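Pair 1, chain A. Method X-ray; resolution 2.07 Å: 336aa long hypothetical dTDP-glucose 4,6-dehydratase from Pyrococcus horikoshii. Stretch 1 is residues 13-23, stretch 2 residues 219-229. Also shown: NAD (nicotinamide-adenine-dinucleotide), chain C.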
# COMPACT_ATOMS: atom_id res chain seq x y z
N GLY A 13 -10.08 -15.62 15.53
CA GLY A 13 -10.34 -16.09 14.17
C GLY A 13 -9.68 -17.43 13.87
O GLY A 13 -9.09 -18.06 14.75
N PHE A 14 -9.78 -17.85 12.62
CA PHE A 14 -9.23 -19.13 12.17
C PHE A 14 -7.74 -19.33 12.47
O PHE A 14 -7.37 -20.18 13.29
CB PHE A 14 -9.49 -19.27 10.66
CG PHE A 14 -8.76 -20.42 9.99
CD1 PHE A 14 -8.56 -21.63 10.64
CD2 PHE A 14 -8.32 -20.29 8.68
CE1 PHE A 14 -7.94 -22.70 9.99
CE2 PHE A 14 -7.70 -21.36 8.02
CZ PHE A 14 -7.51 -22.57 8.68
N ILE A 15 -6.89 -18.54 11.83
CA ILE A 15 -5.45 -18.67 12.03
C ILE A 15 -5.01 -18.17 13.40
O ILE A 15 -4.13 -18.76 14.03
CB ILE A 15 -4.68 -17.91 10.93
CG1 ILE A 15 -5.09 -18.45 9.56
CG2 ILE A 15 -3.17 -18.07 11.13
CD1 ILE A 15 -4.51 -17.68 8.38
N GLY A 16 -5.63 -17.10 13.88
CA GLY A 16 -5.28 -16.56 15.18
C GLY A 16 -5.45 -17.59 16.29
O GLY A 16 -4.57 -17.76 17.13
N SER A 17 -6.59 -18.28 16.30
CA SER A 17 -6.86 -19.30 17.31
C SER A 17 -5.85 -20.43 17.23
O SER A 17 -5.34 -20.88 18.25
CB SER A 17 -8.27 -19.87 17.14
OG SER A 17 -9.24 -18.91 17.55
N ASN A 18 -5.58 -20.90 16.02
CA ASN A 18 -4.60 -21.96 15.85
C ASN A 18 -3.24 -21.50 16.38
O ASN A 18 -2.52 -22.28 17.02
CB ASN A 18 -4.48 -22.33 14.37
CG ASN A 18 -5.50 -23.38 13.95
OD1 ASN A 18 -5.39 -24.54 14.31
ND2 ASN A 18 -6.51 -22.96 13.19
N PHE A 19 -2.88 -20.25 16.12
CA PHE A 19 -1.61 -19.70 16.58
C PHE A 19 -1.54 -19.70 18.10
O PHE A 19 -0.59 -20.22 18.70
CB PHE A 19 -1.42 -18.27 16.06
CG PHE A 19 -0.10 -17.65 16.45
CD1 PHE A 19 1.08 -18.04 15.83
CD2 PHE A 19 -0.05 -16.68 17.45
CE1 PHE A 19 2.30 -17.49 16.20
CE2 PHE A 19 1.17 -16.12 17.84
CZ PHE A 19 2.35 -16.53 17.21
N ILE A 20 -2.56 -19.12 18.73
CA ILE A 20 -2.61 -19.05 20.19
C ILE A 20 -2.52 -20.42 20.87
O ILE A 20 -1.75 -20.59 21.81
CB ILE A 20 -3.90 -18.32 20.65
CG1 ILE A 20 -3.83 -16.85 20.22
CG2 ILE A 20 -4.06 -18.46 22.17
CD1 ILE A 20 -5.07 -16.02 20.55
N ARG A 21 -3.29 -21.40 20.40
CA ARG A 21 -3.24 -22.73 21.00
C ARG A 21 -1.83 -23.31 20.86
O ARG A 21 -1.26 -23.86 21.81
CB ARG A 21 -4.25 -23.66 20.31
CG ARG A 21 -4.46 -25.00 21.02
CD ARG A 21 -5.64 -25.77 20.42
NE ARG A 21 -6.88 -25.01 20.45
CZ ARG A 21 -7.72 -24.97 21.49
NH1 ARG A 21 -7.45 -25.65 22.60
NH2 ARG A 21 -8.83 -24.24 21.43
N TYR A 22 -1.27 -23.18 19.66
CA TYR A 22 0.08 -23.67 19.39
C TYR A 22 1.10 -23.00 20.32
O TYR A 22 1.89 -23.66 20.99
CB TYR A 22 0.45 -23.38 17.93
CG TYR A 22 1.86 -23.75 17.56
CD1 TYR A 22 2.17 -25.03 17.12
CD2 TYR A 22 2.89 -22.81 17.65
CE1 TYR A 22 3.48 -25.38 16.77
CE2 TYR A 22 4.20 -23.14 17.30
CZ TYR A 22 4.48 -24.42 16.86
OH TYR A 22 5.77 -24.75 16.51
N ILE A 23 1.09 -21.67 20.34
CA ILE A 23 2.01 -20.91 21.16
C ILE A 23 1.98 -21.27 22.65
O ILE A 23 3.02 -21.51 23.25
CB ILE A 23 1.77 -19.39 20.99
CG1 ILE A 23 2.53 -18.89 19.76
CG2 ILE A 23 2.17 -18.63 22.25
CD1 ILE A 23 3.99 -19.33 19.71
N TYR A 219 -1.08 -26.03 5.26
CA TYR A 219 -1.71 -26.47 6.51
C TYR A 219 -1.51 -25.36 7.54
O TYR A 219 -0.40 -24.87 7.72
CB TYR A 219 -1.09 -27.77 7.02
CG TYR A 219 -1.82 -28.36 8.21
CD1 TYR A 219 -3.19 -28.65 8.13
CD2 TYR A 219 -1.17 -28.58 9.42
CE1 TYR A 219 -3.89 -29.14 9.24
CE2 TYR A 219 -1.86 -29.08 10.53
CZ TYR A 219 -3.22 -29.34 10.43
OH TYR A 219 -3.91 -29.79 11.53
N VAL A 220 -2.58 -24.95 8.21
CA VAL A 220 -2.50 -23.86 9.17
C VAL A 220 -1.39 -23.98 10.21
O VAL A 220 -0.72 -23.00 10.52
CB VAL A 220 -3.86 -23.63 9.89
CG1 VAL A 220 -4.19 -24.81 10.81
CG2 VAL A 220 -3.83 -22.32 10.66
N GLU A 221 -1.17 -25.18 10.75
CA GLU A 221 -0.11 -25.32 11.75
C GLU A 221 1.26 -24.96 11.15
O GLU A 221 2.12 -24.41 11.85
CB GLU A 221 -0.06 -26.75 12.32
CG GLU A 221 0.80 -26.86 13.58
CD GLU A 221 1.03 -28.29 14.01
OE1 GLU A 221 0.04 -29.04 14.14
OE2 GLU A 221 2.20 -28.68 14.22
N ASP A 222 1.46 -25.26 9.86
CA ASP A 222 2.71 -24.94 9.19
C ASP A 222 2.85 -23.43 9.04
O ASP A 222 3.95 -22.89 9.12
CB ASP A 222 2.79 -25.60 7.81
CG ASP A 222 3.42 -26.98 7.86
OD1 ASP A 222 4.33 -27.19 8.69
OD2 ASP A 222 3.02 -27.85 7.05
N HIS A 223 1.73 -22.75 8.80
CA HIS A 223 1.74 -21.30 8.69
C HIS A 223 2.15 -20.79 10.07
O HIS A 223 3.03 -19.94 10.21
CB HIS A 223 0.35 -20.77 8.31
CG HIS A 223 0.27 -19.27 8.22
ND1 HIS A 223 -0.91 -18.57 8.38
CD2 HIS A 223 1.23 -18.33 7.98
CE1 HIS A 223 -0.68 -17.28 8.24
NE2 HIS A 223 0.61 -17.11 8.00
N VAL A 224 1.51 -21.34 11.10
CA VAL A 224 1.77 -20.98 12.49
C VAL A 224 3.25 -21.14 12.84
O VAL A 224 3.84 -20.26 13.47
CB VAL A 224 0.90 -21.84 13.45
CG1 VAL A 224 1.48 -21.80 14.85
CG2 VAL A 224 -0.53 -21.30 13.48
N ARG A 225 3.84 -22.26 12.43
CA ARG A 225 5.25 -22.52 12.70
C ARG A 225 6.12 -21.47 12.03
O ARG A 225 7.12 -21.02 12.60
CB ARG A 225 5.63 -23.93 12.24
CG ARG A 225 5.09 -25.03 13.15
CD ARG A 225 5.24 -26.42 12.53
NE ARG A 225 4.66 -27.47 13.39
CZ ARG A 225 5.25 -27.96 14.48
NH1 ARG A 225 6.43 -27.51 14.87
NH2 ARG A 225 4.64 -28.90 15.20
N ALA A 226 5.73 -21.08 10.81
CA ALA A 226 6.47 -20.06 10.07
C ALA A 226 6.39 -18.72 10.81
O ALA A 226 7.39 -18.04 10.96
CB ALA A 226 5.89 -19.92 8.66
N ILE A 227 5.19 -18.33 11.25
CA ILE A 227 5.03 -17.07 11.97
C ILE A 227 5.92 -17.07 13.22
O ILE A 227 6.59 -16.08 13.51
CB ILE A 227 3.55 -16.85 12.39
CG1 ILE A 227 2.68 -16.67 11.14
CG2 ILE A 227 3.45 -15.63 13.31
CD1 ILE A 227 1.19 -16.42 11.42
N GLU A 228 5.91 -18.18 13.95
CA GLU A 228 6.73 -18.31 15.15
C GLU A 228 8.19 -18.05 14.81
O GLU A 228 8.88 -17.29 15.48
CB GLU A 228 6.59 -19.71 15.75
CG GLU A 228 7.59 -20.01 16.88
CD GLU A 228 7.44 -21.40 17.48
OE1 GLU A 228 7.31 -22.38 16.71
OE2 GLU A 228 7.48 -21.52 18.72
N LEU A 229 8.65 -18.71 13.74
CA LEU A 229 10.02 -18.59 13.29
C LEU A 229 10.35 -17.14 12.92
O LEU A 229 11.40 -16.63 13.30
CB LEU A 229 10.23 -19.50 12.07
CG LEU A 229 11.63 -20.04 11.83
CD1 LEU A 229 12.18 -20.67 13.11
CD2 LEU A 229 11.57 -21.09 10.72
PA NAD C . -10.82 -14.63 10.08
O1A NAD C . -11.80 -13.87 9.29
O2A NAD C . -11.11 -16.04 10.46
O5B NAD C . -10.58 -13.82 11.44
C5B NAD C . -10.20 -12.44 11.48
C4B NAD C . -10.22 -12.09 12.98
O4B NAD C . -9.81 -10.72 13.18
C3B NAD C . -11.66 -12.21 13.56
O3B NAD C . -11.63 -12.91 14.81
C2B NAD C . -12.13 -10.75 13.64
O2B NAD C . -13.13 -10.45 14.61
C1B NAD C . -10.82 -10.00 13.88
N9A NAD C . -10.82 -8.60 13.41
C8A NAD C . -11.12 -8.13 12.19
N7A NAD C . -10.99 -6.81 12.18
C5A NAD C . -10.62 -6.41 13.39
C6A NAD C . -10.33 -5.16 14.00
N6A NAD C . -10.41 -4.00 13.35
N1A NAD C . -9.95 -5.17 15.36
C2A NAD C . -9.86 -6.38 16.07
N3A NAD C . -10.13 -7.56 15.49
C4A NAD C . -10.50 -7.57 14.19
O3 NAD C . -9.55 -14.72 9.12
PN NAD C . -8.12 -15.40 9.17
O1N NAD C . -8.16 -16.29 7.97
O2N NAD C . -7.88 -16.10 10.45
O5D NAD C . -7.09 -14.21 8.81
C5D NAD C . -5.99 -13.82 9.64
C4D NAD C . -4.99 -12.99 8.79
O4D NAD C . -4.30 -13.83 7.85
C3D NAD C . -5.68 -11.86 8.01
O3D NAD C . -4.86 -10.67 8.13
C2D NAD C . -5.72 -12.41 6.56
O2D NAD C . -5.67 -11.32 5.63
C1D NAD C . -4.48 -13.30 6.53
N1N NAD C . -4.54 -14.42 5.56
C2N NAD C . -5.45 -15.52 5.72
C3N NAD C . -5.43 -16.55 4.76
C7N NAD C . -6.37 -17.77 4.87
O7N NAD C . -6.19 -18.73 4.10
N7N NAD C . -7.34 -17.78 5.78
C4N NAD C . -4.53 -16.49 3.67
C5N NAD C . -3.64 -15.40 3.53
C6N NAD C . -3.64 -14.36 4.48

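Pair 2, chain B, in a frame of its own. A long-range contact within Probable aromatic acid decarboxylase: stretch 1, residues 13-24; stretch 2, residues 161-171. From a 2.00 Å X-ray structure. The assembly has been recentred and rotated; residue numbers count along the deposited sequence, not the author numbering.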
# COMPACT_ATOMS: atom_id res chain seq x y z
N ALA B 13 -2.12 -12.55 -35.18
CA ALA B 13 -2.87 -11.77 -36.17
C ALA B 13 -4.11 -12.50 -36.72
O ALA B 13 -5.12 -11.85 -37.00
CB ALA B 13 -1.96 -11.29 -37.31
N PRO B 14 -4.05 -13.83 -36.89
CA PRO B 14 -5.24 -14.60 -37.29
C PRO B 14 -6.45 -14.40 -36.38
O PRO B 14 -7.58 -14.49 -36.86
CB PRO B 14 -4.75 -16.05 -37.20
CG PRO B 14 -3.31 -15.96 -37.47
CD PRO B 14 -2.87 -14.70 -36.78
N LEU B 15 -6.22 -14.12 -35.10
CA LEU B 15 -7.28 -13.79 -34.14
C LEU B 15 -7.98 -12.49 -34.53
O LEU B 15 -9.21 -12.40 -34.47
CB LEU B 15 -6.72 -13.66 -32.72
CG LEU B 15 -6.04 -14.87 -32.07
CD1 LEU B 15 -5.12 -14.45 -30.94
CD2 LEU B 15 -7.09 -15.88 -31.59
N GLY B 16 -7.20 -11.48 -34.91
CA GLY B 16 -7.74 -10.18 -35.32
C GLY B 16 -8.54 -10.27 -36.60
O GLY B 16 -9.66 -9.76 -36.69
N VAL B 17 -7.97 -10.93 -37.61
CA VAL B 17 -8.64 -11.12 -38.90
C VAL B 17 -9.96 -11.87 -38.75
O VAL B 17 -10.97 -11.48 -39.34
CB VAL B 17 -7.72 -11.86 -39.92
CG1 VAL B 17 -8.43 -12.02 -41.27
CG2 VAL B 17 -6.41 -11.11 -40.09
N ALA B 18 -9.96 -12.94 -37.94
CA ALA B 18 -11.16 -13.73 -37.72
C ALA B 18 -12.26 -12.94 -37.00
O ALA B 18 -13.44 -13.07 -37.34
CB ALA B 18 -10.83 -15.00 -36.96
N LEU B 19 -11.88 -12.14 -36.01
CA LEU B 19 -12.84 -11.28 -35.31
C LEU B 19 -13.43 -10.24 -36.26
O LEU B 19 -14.64 -9.97 -36.22
CB LEU B 19 -12.20 -10.63 -34.08
CG LEU B 19 -13.04 -9.61 -33.29
CD1 LEU B 19 -12.95 -9.89 -31.80
CD2 LEU B 19 -12.57 -8.20 -33.60
N LEU B 20 -12.58 -9.66 -37.11
CA LEU B 20 -13.02 -8.69 -38.11
C LEU B 20 -13.93 -9.33 -39.16
O LEU B 20 -14.90 -8.70 -39.60
CB LEU B 20 -11.83 -8.02 -38.80
CG LEU B 20 -11.11 -6.89 -38.09
CD1 LEU B 20 -9.83 -6.56 -38.83
CD2 LEU B 20 -11.99 -5.66 -37.96
N GLN B 21 -13.62 -10.57 -39.55
CA GLN B 21 -14.48 -11.33 -40.45
C GLN B 21 -15.87 -11.57 -39.85
O GLN B 21 -16.88 -11.33 -40.51
CB GLN B 21 -13.83 -12.67 -40.80
CG GLN B 21 -12.75 -12.59 -41.87
CD GLN B 21 -11.88 -13.84 -41.93
OE1 GLN B 21 -11.90 -14.67 -41.02
NE2 GLN B 21 -11.12 -13.97 -43.01
N ALA B 22 -15.91 -12.04 -38.61
CA ALA B 22 -17.16 -12.29 -37.90
C ALA B 22 -18.00 -11.02 -37.71
O ALA B 22 -19.23 -11.07 -37.78
CB ALA B 22 -16.89 -12.95 -36.55
N LEU B 23 -17.32 -9.90 -37.48
CA LEU B 23 -17.98 -8.60 -37.36
C LEU B 23 -18.60 -8.14 -38.68
O LEU B 23 -19.68 -7.55 -38.69
CB LEU B 23 -17.00 -7.55 -36.82
CG LEU B 23 -16.99 -7.17 -35.33
CD1 LEU B 23 -17.31 -8.31 -34.39
CD2 LEU B 23 -15.65 -6.54 -34.96
N ARG B 24 -17.91 -8.43 -39.79
CA ARG B 24 -18.38 -8.10 -41.14
C ARG B 24 -19.72 -8.76 -41.46
O ARG B 24 -20.51 -8.24 -42.24
CB ARG B 24 -17.32 -8.48 -42.18
CG ARG B 24 -17.42 -7.74 -43.52
CD ARG B 24 -17.51 -6.22 -43.40
NE ARG B 24 -16.90 -5.51 -44.52
CZ ARG B 24 -16.95 -4.18 -44.70
NH1 ARG B 24 -17.58 -3.41 -43.82
NH2 ARG B 24 -16.36 -3.63 -45.75
N ILE B 161 -9.52 -23.35 -32.64
CA ILE B 161 -9.09 -22.58 -31.48
C ILE B 161 -9.33 -21.08 -31.68
O ILE B 161 -9.85 -20.41 -30.79
CB ILE B 161 -7.61 -22.90 -31.13
CG1 ILE B 161 -7.50 -24.34 -30.63
CG2 ILE B 161 -7.06 -21.91 -30.09
CD1 ILE B 161 -6.08 -24.83 -30.51
N VAL B 162 -8.98 -20.57 -32.86
CA VAL B 162 -9.18 -19.15 -33.18
C VAL B 162 -10.65 -18.75 -33.04
O VAL B 162 -10.96 -17.73 -32.41
CB VAL B 162 -8.65 -18.82 -34.60
CG1 VAL B 162 -9.09 -17.41 -35.04
CG2 VAL B 162 -7.14 -18.94 -34.66
N HIS B 163 -11.55 -19.56 -33.60
CA HIS B 163 -12.97 -19.24 -33.60
C HIS B 163 -13.60 -19.29 -32.22
O HIS B 163 -14.54 -18.54 -31.93
CB HIS B 163 -13.73 -20.11 -34.60
CG HIS B 163 -13.49 -19.70 -36.02
ND1 HIS B 163 -14.07 -18.58 -36.58
CD2 HIS B 163 -12.70 -20.24 -36.99
CE1 HIS B 163 -13.66 -18.46 -37.84
NE2 HIS B 163 -12.82 -19.45 -38.10
N HIS B 164 -13.09 -20.18 -31.37
CA HIS B 164 -13.56 -20.26 -30.00
C HIS B 164 -13.15 -19.02 -29.22
O HIS B 164 -13.94 -18.47 -28.46
CB HIS B 164 -13.04 -21.52 -29.32
CG HIS B 164 -13.61 -21.73 -27.96
ND1 HIS B 164 -14.88 -22.24 -27.75
CD2 HIS B 164 -13.10 -21.47 -26.73
CE1 HIS B 164 -15.11 -22.30 -26.45
NE2 HIS B 164 -14.05 -21.84 -25.81
N VAL B 165 -11.90 -18.59 -29.41
CA VAL B 165 -11.38 -17.38 -28.76
C VAL B 165 -12.22 -16.18 -29.20
O VAL B 165 -12.71 -15.43 -28.36
CB VAL B 165 -9.88 -17.14 -29.08
CG1 VAL B 165 -9.43 -15.77 -28.60
CG2 VAL B 165 -9.01 -18.23 -28.45
N VAL B 166 -12.40 -16.04 -30.51
CA VAL B 166 -13.19 -14.96 -31.09
C VAL B 166 -14.61 -14.91 -30.50
O VAL B 166 -15.07 -13.85 -30.10
CB VAL B 166 -13.25 -15.05 -32.64
CG1 VAL B 166 -14.34 -14.14 -33.20
CG2 VAL B 166 -11.89 -14.69 -33.25
N ALA B 167 -15.28 -16.06 -30.45
CA ALA B 167 -16.62 -16.15 -29.85
C ALA B 167 -16.66 -15.65 -28.40
O ALA B 167 -17.59 -14.95 -28.01
CB ALA B 167 -17.15 -17.58 -29.92
N ARG B 168 -15.64 -16.02 -27.63
CA ARG B 168 -15.57 -15.67 -26.21
C ARG B 168 -15.20 -14.21 -25.99
O ARG B 168 -15.57 -13.62 -24.98
CB ARG B 168 -14.61 -16.61 -25.47
CG ARG B 168 -14.96 -18.11 -25.57
CD ARG B 168 -15.71 -18.71 -24.36
NE ARG B 168 -16.65 -17.75 -23.79
CZ ARG B 168 -16.64 -17.31 -22.54
NH1 ARG B 168 -15.75 -17.75 -21.66
NH2 ARG B 168 -17.54 -16.42 -22.17
N VAL B 169 -14.45 -13.64 -26.94
CA VAL B 169 -14.20 -12.19 -26.97
C VAL B 169 -15.51 -11.44 -27.27
O VAL B 169 -15.87 -10.51 -26.55
CB VAL B 169 -13.08 -11.81 -27.98
CG1 VAL B 169 -12.92 -10.29 -28.06
CG2 VAL B 169 -11.75 -12.44 -27.58
N LEU B 170 -16.23 -11.88 -28.31
CA LEU B 170 -17.52 -11.29 -28.70
C LEU B 170 -18.58 -11.32 -27.59
O LEU B 170 -19.38 -10.39 -27.48
CB LEU B 170 -18.07 -11.99 -29.95
CG LEU B 170 -17.81 -11.39 -31.33
CD1 LEU B 170 -16.62 -10.44 -31.38
CD2 LEU B 170 -17.67 -12.51 -32.36
N ASP B 171 -18.59 -12.40 -26.80
CA ASP B 171 -19.46 -12.49 -25.61
C ASP B 171 -19.41 -11.23 -24.75
O ASP B 171 -20.40 -10.87 -24.12
CB ASP B 171 -19.07 -13.70 -24.75
CG ASP B 171 -19.65 -15.01 -25.27
OD1 ASP B 171 -20.51 -14.97 -26.18
OD2 ASP B 171 -19.32 -16.12 -24.81

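Pairs 1 and 2 each bring together two helices that are distant in sequence but cross at nearly the same angle. The helix axes approach to 9.4 Å in both, with signed crossing angles of -65° in pair 1 and -60° in pair 2, and the N, CA and C atoms of 14 central residues superpose with an RMSD of 0.4 Å. The closest backbone approach falls at matched positions: the CA atoms of Phe A19 and Val A224 lie 5.5 Å apart, and those of Leu B19 and Val B166 lie 5.6 Å apart.

The centre of the contact is alike in the two pairs. Val A224 and Val B166 occupy the same place, both with chi1 in the t well, and their side-chain centres differ by 0.4 Å. Each directs its CA-to-CB bond toward the opposing helix and packs a methyl group against its backbone: Val A224 CG2 is 3.7 Å from Phe A19 CA, while Val B166 CG2 is 3.7 Å from Leu B15 O. Val B166 is a knob seated among Leu B15, Ala B18, Leu B19 and Ala B22. One turn earlier, Val A220 matches Val B162, although their chi1 angles differ (p and t). Gly A16 and Gly B16 also coincide, but neither touches the partner helix.

At the flanks, different side chains fill equivalent space. Phe A19 and Leu B19 both reach along the partner helix, the first placing CE1 3.6 Å from Ile A227 CG2, the second placing CD1 3.8 Å from Val B169 CG1. Ile A15 and Leu B15 likewise coincide, but Ile A15 CG2 meets an imidazole, 3.6 Å from His A223 ND1, whereas Leu B15 CD2 meets a methyl group, 3.8 Å from Val B165 CG1. At Asn A18 and Ala B18, the small Ala B18 brings CB within 3.5 Å of Val B162 CG1; the longer Asn A18 lays its amide against the equivalent valine, with CG 3.7 Å from Val A220 CG1, and its ND2 donates a hydrogen bond to Phe A14 O at 2.9 Å.

The sharpest difference is at Tyr A22 and Ala B22. Tyr A22 is itself a knob, held among Glu A221, Val A224, Arg A225 and Glu A228. Val A224 CG1 lies over one face of its ring, 3.3 Å from Tyr A22 CD2, and Tyr A22 OH donates a 2.8 Å hydrogen bond to Glu A228 OE1, so a polar link closes this side of the contact. Tyr A22 OH also lies over one face of the Arg A225 guanidinium, 3.3 Å from Arg A225 NH1 at an angle too poor for a hydrogen bond; within its own helix, Arg A225 NH2 forms a 2.6 Å salt bridge with Glu A221 OE2. In pair 2, Leu B170 takes the position of Glu A228 and packs by apolar contact alone, its CD1 3.7 Å from Leu B19 CD1 and its CD2 4.3 Å from Ala B22 CB. No hydrogen bond crosses pair 2, and its buried surface is smaller, 461 Å² against 632 Å², with Tyr A22 alone contributing 117 Å² to pair 1.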